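Side-chain contacts in putative short-chain dehydrogenase/reductase (Corynebacterium glutamicum, PDB 3E9N), which probably works as an NAD(P)-dependent oxidoreductase of the short-chain dehydrogenase/reductase family, perhaps reducing acetoacetyl-CoA, though its substrate has not been established: residues G94-A97 and E98-H102; D158-R161 and K162-N166; A209-F212 and V213-A216. All coordinates share one frame; numbering follows the deposited sequence.

Contact 1. Residues G94-A97 and E98-H102; sequences GSVA and EWHAH
Val96 and His100 touch one turn apart on the first turns of helix 95-124, their side chains lying alongside each other and pointing the same way. The histidine can be followed outward from its root. CB lies near the carbonyl oxygens of Ala97 and Val96, with CG set anti to its own carbonyl carbon and beside its backbone N (chi1 -73°), which turns the imidazole back toward the start of the helix. CG and then CD2 pass close to the carbonyl of Val96, CD2 coming to 3.2 Å from Val96 O. Further out, CD2 lies 3.6 Å from Val96 CG1, and NE2 is equally near that methyl. CG1 is placed there because it stands anti to the backbone N of Val96 (chi1 176°). All this rides on ordinary i to i+4 alpha-helical bonding: His100 N reaches Val96 O at 3.0 Å, and Glu98 N, held by Gly94 O at 3.1 Å, is the first link of the series. In the SDR Rossmann fold this long helix packs beside helix 144-164, and the pair commonly builds a subunit interface. Trp99 belongs to that packing. Its CB sits 3.4 Å from Val96 O and its CD1 3.3 Å from Ser95 O, while Val96 CA lies at the indole edge, near the ring plane. The indole itself reaches Thr144, Ile145 and Ala148 on helix 144-164, and Ala111 of the second subunit. Val96 and His100 also meet that subunit, against its Glu112 and Asp104 respectively.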
loop_
_atom_site.group_PDB
_atom_site.type_symbol
_atom_site.label_atom_id
_atom_site.label_comp_id
_atom_site.label_asym_id
_atom_site.label_seq_id
_atom_site.Cartn_x
_atom_site.Cartn_y
_atom_site.Cartn_z
ATOM N N GLY A 94 -24.325 -20.528 -4.899
ATOM C CA GLY A 94 -23.163 -20.796 -4.037
ATOM C C GLY A 94 -21.972 -19.836 -4.204
ATOM O O GLY A 94 -21.942 -19.032 -5.143
ATOM N N SER A 95 -21.012 -19.908 -3.283
ATOM C CA SER A 95 -19.791 -19.115 -3.326
ATOM C C SER A 95 -18.949 -19.347 -4.552
ATOM O O SER A 95 -18.368 -18.414 -5.063
ATOM C CB SER A 95 -18.905 -19.423 -2.135
ATOM O OG SER A 95 -19.142 -18.492 -1.120
ATOM N N VAL A 96 -18.846 -20.578 -5.015
ATOM C CA VAL A 96 -17.947 -20.823 -6.118
ATOM C C VAL A 96 -18.448 -20.069 -7.337
ATOM O O VAL A 96 -17.680 -19.390 -8.033
ATOM C CB VAL A 96 -17.769 -22.331 -6.466
ATOM C CG1 VAL A 96 -16.883 -22.471 -7.692
ATOM C CG2 VAL A 96 -17.138 -23.087 -5.331
ATOM N N ALA A 97 -19.740 -20.190 -7.587
ATOM C CA ALA A 97 -20.332 -19.521 -8.717
ATOM C C ALA A 97 -20.177 -17.995 -8.568
ATOM O O ALA A 97 -19.884 -17.301 -9.522
ATOM C CB ALA A 97 -21.845 -19.955 -8.905
ATOM N N GLU A 98 -20.351 -17.499 -7.355
ATOM C CA GLU A 98 -20.062 -16.109 -7.031
ATOM C C GLU A 98 -18.590 -15.665 -7.329
ATOM O O GLU A 98 -18.384 -14.680 -8.007
ATOM C CB GLU A 98 -20.389 -15.897 -5.578
ATOM C CG GLU A 98 -21.089 -14.576 -5.257
ATOM C CD GLU A 98 -21.594 -14.586 -3.802
ATOM O OE1 GLU A 98 -22.540 -15.381 -3.499
ATOM O OE2 GLU A 98 -21.031 -13.845 -2.956
ATOM N N TRP A 99 -17.576 -16.402 -6.855
ATOM C CA TRP A 99 -16.191 -16.178 -7.284
ATOM C C TRP A 99 -16.004 -16.056 -8.796
ATOM O O TRP A 99 -15.301 -15.150 -9.270
ATOM C CB TRP A 99 -15.272 -17.307 -6.810
ATOM C CG TRP A 99 -14.818 -17.107 -5.431
ATOM C CD1 TRP A 99 -15.264 -17.751 -4.309
ATOM C CD2 TRP A 99 -13.818 -16.184 -4.997
ATOM N NE1 TRP A 99 -14.589 -17.291 -3.203
ATOM C CE2 TRP A 99 -13.683 -16.340 -3.598
ATOM C CE3 TRP A 99 -12.991 -15.281 -5.658
ATOM C CZ2 TRP A 99 -12.783 -15.591 -2.845
ATOM C CZ3 TRP A 99 -12.102 -14.524 -4.895
ATOM C CH2 TRP A 99 -12.006 -14.693 -3.506
ATOM N N HIS A 100 -16.559 -17.006 -9.530
ATOM C CA HIS A 100 -16.390 -17.012 -10.982
ATOM C C HIS A 100 -17.071 -15.789 -11.601
ATOM O O HIS A 100 -16.511 -15.103 -12.442
ATOM C CB HIS A 100 -16.956 -18.288 -11.614
ATOM C CG HIS A 100 -16.126 -19.501 -11.367
ATOM N ND1 HIS A 100 -14.820 -19.619 -11.806
ATOM C CD2 HIS A 100 -16.417 -20.668 -10.735
ATOM C CE1 HIS A 100 -14.341 -20.800 -11.451
ATOM N NE2 HIS A 100 -15.289 -21.455 -10.799
ATOM N N ALA A 101 -18.274 -15.493 -11.152
ATOM C CA ALA A 101 -18.994 -14.344 -11.694
ATOM C C ALA A 101 -18.199 -13.029 -11.490
ATOM O O ALA A 101 -17.973 -12.247 -12.423
ATOM C CB ALA A 101 -20.372 -14.256 -11.044
ATOM N N HIS A 102 -17.805 -12.764 -10.252
ATOM C CA HIS A 102 -17.025 -11.579 -9.964
ATOM C C HIS A 102 -15.678 -11.478 -10.677
ATOM O O HIS A 102 -15.388 -10.434 -11.271
ATOM C CB HIS A 102 -16.784 -11.463 -8.486
ATOM C CG HIS A 102 -17.788 -10.629 -7.798
ATOM N ND1 HIS A 102 -17.683 -9.251 -7.727
ATOM C CD2 HIS A 102 -18.917 -10.968 -7.128
ATOM C CE1 HIS A 102 -18.713 -8.779 -7.039
ATOM N NE2 HIS A 102 -19.473 -9.800 -6.661
#

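Contact 2. Residues D158-R161 and K162-N166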
loop_
_atom_site.group_PDB
_atom_site.type_symbol
_atom_site.label_atom_id
_atom_site.label_comp_id
_atom_site.label_asym_id
_atom_site.label_seq_id
_atom_site.Cartn_x
_atom_site.Cartn_y
_atom_site.Cartn_z
ATOM N N ASP A 158 -1.772 -1.943 -12.833
ATOM C CA ASP A 158 -0.368 -1.557 -12.662
ATOM C C ASP A 158 0.606 -2.320 -13.534
ATOM O O ASP A 158 1.583 -1.743 -13.988
ATOM C CB ASP A 158 0.070 -1.640 -11.163
ATOM C CG ASP A 158 -0.677 -0.609 -10.260
ATOM O OD1 ASP A 158 -1.155 0.421 -10.801
ATOM O OD2 ASP A 158 -0.833 -0.821 -9.026
ATOM N N ALA A 159 0.393 -3.616 -13.740
ATOM C CA ALA A 159 1.383 -4.407 -14.527
ATOM C C ALA A 159 1.181 -4.162 -16.032
ATOM O O ALA A 159 2.134 -4.166 -16.828
ATOM C CB ALA A 159 1.281 -5.858 -14.244
ATOM N N PHE A 160 -0.075 -3.952 -16.387
ATOM C CA PHE A 160 -0.467 -3.589 -17.735
ATOM C C PHE A 160 0.159 -2.240 -18.114
ATOM O O PHE A 160 0.790 -2.098 -19.190
ATOM C CB PHE A 160 -2.001 -3.517 -17.812
ATOM C CG PHE A 160 -2.523 -3.316 -19.196
ATOM C CD1 PHE A 160 -2.373 -4.304 -20.149
ATOM C CD2 PHE A 160 -3.155 -2.129 -19.554
ATOM C CE1 PHE A 160 -2.855 -4.107 -21.445
ATOM C CE2 PHE A 160 -3.649 -1.931 -20.849
ATOM C CZ PHE A 160 -3.512 -2.909 -21.795
ATOM N N ARG A 161 -0.042 -1.248 -17.240
ATOM C CA ARG A 161 0.602 0.062 -17.393
ATOM C C ARG A 161 2.077 -0.064 -17.687
ATOM O O ARG A 161 2.549 0.560 -18.626
ATOM C CB ARG A 161 0.369 0.979 -16.164
ATOM C CG ARG A 161 1.086 2.339 -16.252
ATOM C CD ARG A 161 0.883 3.177 -15.026
ATOM N NE ARG A 161 -0.538 3.359 -14.744
ATOM C CZ ARG A 161 -1.162 2.757 -13.735
ATOM N NH1 ARG A 161 -0.463 1.949 -12.915
ATOM N NH2 ARG A 161 -2.458 2.992 -13.513
ATOM N N LYS A 162 2.792 -0.887 -16.920
ATOM C CA LYS A 162 4.250 -1.042 -17.118
ATOM C C LYS A 162 4.547 -1.759 -18.414
ATOM O O LYS A 162 5.509 -1.426 -19.094
ATOM C CB LYS A 162 4.931 -1.834 -15.988
ATOM C CG LYS A 162 4.785 -1.280 -14.555
ATOM C CD LYS A 162 5.114 -2.399 -13.493
ATOM C CE LYS A 162 4.046 -3.564 -13.517
ATOM N NZ LYS A 162 3.957 -4.492 -12.298
ATOM N N GLU A 163 3.749 -2.769 -18.747
ATOM C CA GLU A 163 3.892 -3.421 -20.030
ATOM C C GLU A 163 3.702 -2.465 -21.220
ATOM O O GLU A 163 4.342 -2.635 -22.245
ATOM C CB GLU A 163 2.904 -4.572 -20.158
ATOM C CG GLU A 163 3.416 -5.911 -19.670
ATOM C CD GLU A 163 2.422 -7.038 -19.913
ATOM O OE1 GLU A 163 1.264 -6.761 -20.305
ATOM O OE2 GLU A 163 2.784 -8.222 -19.704
ATOM N N GLU A 164 2.810 -1.474 -21.105
ATOM C CA GLU A 164 2.429 -0.726 -22.309
ATOM C C GLU A 164 2.858 0.731 -22.386
ATOM O O GLU A 164 2.575 1.378 -23.400
ATOM C CB GLU A 164 0.926 -0.831 -22.548
ATOM C CG GLU A 164 0.476 -2.272 -22.807
ATOM C CD GLU A 164 1.071 -2.828 -24.089
ATOM O OE1 GLU A 164 1.319 -2.037 -25.035
ATOM O OE2 GLU A 164 1.293 -4.050 -24.156
ATOM N N ALA A 165 3.511 1.266 -21.341
ATOM C CA ALA A 165 3.896 2.705 -21.342
ATOM C C ALA A 165 4.687 3.113 -22.586
ATOM O O ALA A 165 4.376 4.132 -23.214
ATOM C CB ALA A 165 4.665 3.081 -20.074
ATOM N N ASN A 166 5.696 2.312 -22.942
ATOM C CA ASN A 166 6.492 2.551 -24.165
ATOM C C ASN A 166 5.712 2.563 -25.479
ATOM O O ASN A 166 6.164 3.120 -26.495
ATOM C CB ASN A 166 7.645 1.546 -24.267
ATOM C CG ASN A 166 8.768 1.894 -23.324
ATOM O OD1 ASN A 166 8.955 1.225 -22.303
ATOM N ND2 ASN A 166 9.474 3.006 -23.610
#
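Two first torsions bring Phe160 and Glu164 together one turn apart: the phenyl CG stands anti to its backbone N (chi1 -173°), sending the ring forward along the helix, while Glu164 CG, anti to its own carbonyl carbon (chi1 -63°), lies over that ring. A bend at chi2 (-65°) then turns the carboxylate aside. Glu164 CG sits over one face, offset toward the rim and 4.0 Å from Phe160 CE1, in a CH-pi contact. The carboxylate beyond it is inclined to the ring rather than stacked on it, and the chi2 bend orients it for Asn167, which holds OE1, and Arg122, which forms a salt bridge with OE2.

On another side of the helix, Arg161 folds back at chi3 and presents NH1 to Asp158 OD1 at 2.7 Å. The acceptor lies in the guanidinium plane, but the oxygen is met on its anti side. Asp158 OD2 is taken by Arg154, and Arg161 NE by the carbonyl of Val171, so both ends of the bridge have further partners.

The backbone marks helix 144-164, one of the helices flanking the parallel sheet of the SDR Rossmann fold, as coming to its end. Phe160 O still receives Glu164 N at 2.9 Å, but the same N-H also approaches Arg161 O at 3.2 Å from well above the carbonyl plane, and the next bond, from Ala165 N to Arg161 O, is weak. Phe160 meanwhile packs on Leu118 of helix 95-124, on Val128 and Tyr130 of the sheet and on Thr144 of the second subunit. With Glu164 buried, its two polar partners probably pay for sinking a carboxylate beside an aromatic ring and help keep it ionised.

Contact 3. Residues A209-F212 and V213-A216; sequences AIRF and VIDA
The guanidinium of Arg211 has Ile214 CD1 over the centre of one face, 4.2 Å from NH2, and Asp215 OD1 at its edge, in plane. NH2 donates to that oxygen at 3.3 Å, a long salt bridge that meets the syn side of the acid from 32° out of the carboxylate plane; the guanidinium and carboxylate planes stand 57° apart. Double bends at chi2 (54°) and chi3 curl the arginine forward along the helix, which also brings its CD to 3.1 Å from Asp215 OD2. The strongest polar partner of the head is Asp24, which takes NE; Asp28 also bridges to NH2, so Asp215 is one of three carboxylates round this cation.

Ile210 CG2 and Ile214 CG2 meet loosely at 4.4 Å, and Ile214 N bonds to Ile210 O at 3.1 Å as the helix nears its end. Asp215 N still closes on Arg211 O.

In this Rossmann-type domain, helix 203-214 lies against the parallel sheet. Val213 packs on Ile129, Ser172, Ile222 and Val225 of three strands, and Ile210 touches Ile129 and Ile131 of strand 127-131 and Ile21 of helix 16-25. Phe212 bears on Ile222 and stacks with Phe212 of the third subunit, so the helix joins sheet, neighbouring helix and subunit interface.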
loop_
_atom_site.group_PDB
_atom_site.type_symbol
_atom_site.label_atom_id
_atom_site.label_comp_id
_atom_site.label_asym_id
_atom_site.label_seq_id
_atom_site.Cartn_x
_atom_site.Cartn_y
_atom_site.Cartn_z
ATOM N N ALA A 209 -14.133 12.271 -13.499
ATOM C CA ALA A 209 -12.817 11.722 -13.218
ATOM C C ALA A 209 -12.221 11.187 -14.493
ATOM O O ALA A 209 -11.028 11.382 -14.747
ATOM C CB ALA A 209 -12.859 10.628 -12.126
ATOM N N ILE A 210 -13.054 10.524 -15.300
ATOM C CA ILE A 210 -12.596 9.980 -16.571
ATOM C C ILE A 210 -12.175 11.081 -17.511
ATOM O O ILE A 210 -11.106 11.026 -18.104
ATOM C CB ILE A 210 -13.570 8.943 -17.183
ATOM C CG1 ILE A 210 -13.337 7.622 -16.477
ATOM C CG2 ILE A 210 -13.298 8.770 -18.681
ATOM C CD1 ILE A 210 -14.509 6.847 -16.288
ATOM N N ARG A 211 -12.968 12.132 -17.566
ATOM C CA ARG A 211 -12.653 13.285 -18.400
ATOM C C ARG A 211 -11.333 13.931 -17.950
ATOM O O ARG A 211 -10.486 14.277 -18.757
ATOM C CB ARG A 211 -13.829 14.290 -18.329
ATOM C CG ARG A 211 -13.567 15.673 -19.040
ATOM C CD ARG A 211 -13.106 15.510 -20.540
ATOM N NE ARG A 211 -14.132 14.841 -21.322
ATOM C CZ ARG A 211 -14.038 14.615 -22.636
ATOM N NH1 ARG A 211 -15.009 14.004 -23.276
ATOM N NH2 ARG A 211 -12.975 15.001 -23.317
ATOM N N PHE A 212 -11.145 14.101 -16.649
ATOM C CA PHE A 212 -9.885 14.628 -16.171
ATOM C C PHE A 212 -8.707 13.745 -16.609
ATOM O O PHE A 212 -7.612 14.247 -16.893
ATOM C CB PHE A 212 -9.914 14.742 -14.653
ATOM C CG PHE A 212 -8.581 15.077 -14.043
ATOM C CD1 PHE A 212 -8.022 16.339 -14.235
ATOM C CD2 PHE A 212 -7.915 14.158 -13.263
ATOM C CE1 PHE A 212 -6.809 16.654 -13.686
ATOM C CE2 PHE A 212 -6.704 14.480 -12.669
ATOM C CZ PHE A 212 -6.148 15.710 -12.881
ATOM N N VAL A 213 -8.914 12.427 -16.666
ATOM C CA VAL A 213 -7.766 11.554 -16.899
ATOM C C VAL A 213 -7.301 11.625 -18.352
ATOM O O VAL A 213 -6.083 11.721 -18.662
ATOM C CB VAL A 213 -8.076 10.083 -16.497
ATOM C CG1 VAL A 213 -7.184 9.085 -17.277
ATOM C CG2 VAL A 213 -7.958 9.879 -14.946
ATOM N N ILE A 214 -8.260 11.603 -19.264
ATOM C CA ILE A 214 -7.928 11.519 -20.692
ATOM C C ILE A 214 -7.503 12.875 -21.227
ATOM O O ILE A 214 -6.746 12.952 -22.190
ATOM C CB ILE A 214 -9.100 10.949 -21.535
ATOM C CG1 ILE A 214 -10.274 11.932 -21.673
ATOM C CG2 ILE A 214 -9.602 9.652 -20.947
ATOM C CD1 ILE A 214 -11.540 11.238 -22.311
ATOM N N ASP A 215 -7.966 13.947 -20.582
ATOM C CA ASP A 215 -7.594 15.298 -20.957
ATOM C C ASP A 215 -6.215 15.682 -20.480
ATOM O O ASP A 215 -5.725 16.716 -20.885
ATOM C CB ASP A 215 -8.587 16.327 -20.401
ATOM C CG ASP A 215 -9.842 16.526 -21.298
ATOM O OD1 ASP A 215 -9.990 15.934 -22.419
ATOM O OD2 ASP A 215 -10.689 17.347 -20.849
ATOM N N ALA A 216 -5.570 14.897 -19.634
ATOM C CA ALA A 216 -4.226 15.302 -19.142
ATOM C C ALA A 216 -3.197 15.431 -20.227
ATOM O O ALA A 216 -3.200 14.669 -21.181
ATOM C CB ALA A 216 -3.691 14.337 -18.094
#

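How the contacts relate
In each contact the groups that meet lie about one helical turn apart, but the three sit at different depths. Contact 1, at the start of helix 95-124, is a surface patch some 22 Å from the chain centre; contact 2, at the far end of helix 144-164, is partly buried; contact 3, late in helix 203-214, is buried. Contacts 1 and 2 lie on helices that pack together, yet their centres are about 29 Å apart, and both meet the second subunit. Contacts 2 and 3 instead share the third. Chemistry differs likewise: contact 1 contains no salt bridge, contact 2 has one inside 158-161, and contact 3 has one across its segments, the latter two tied into further charged partners.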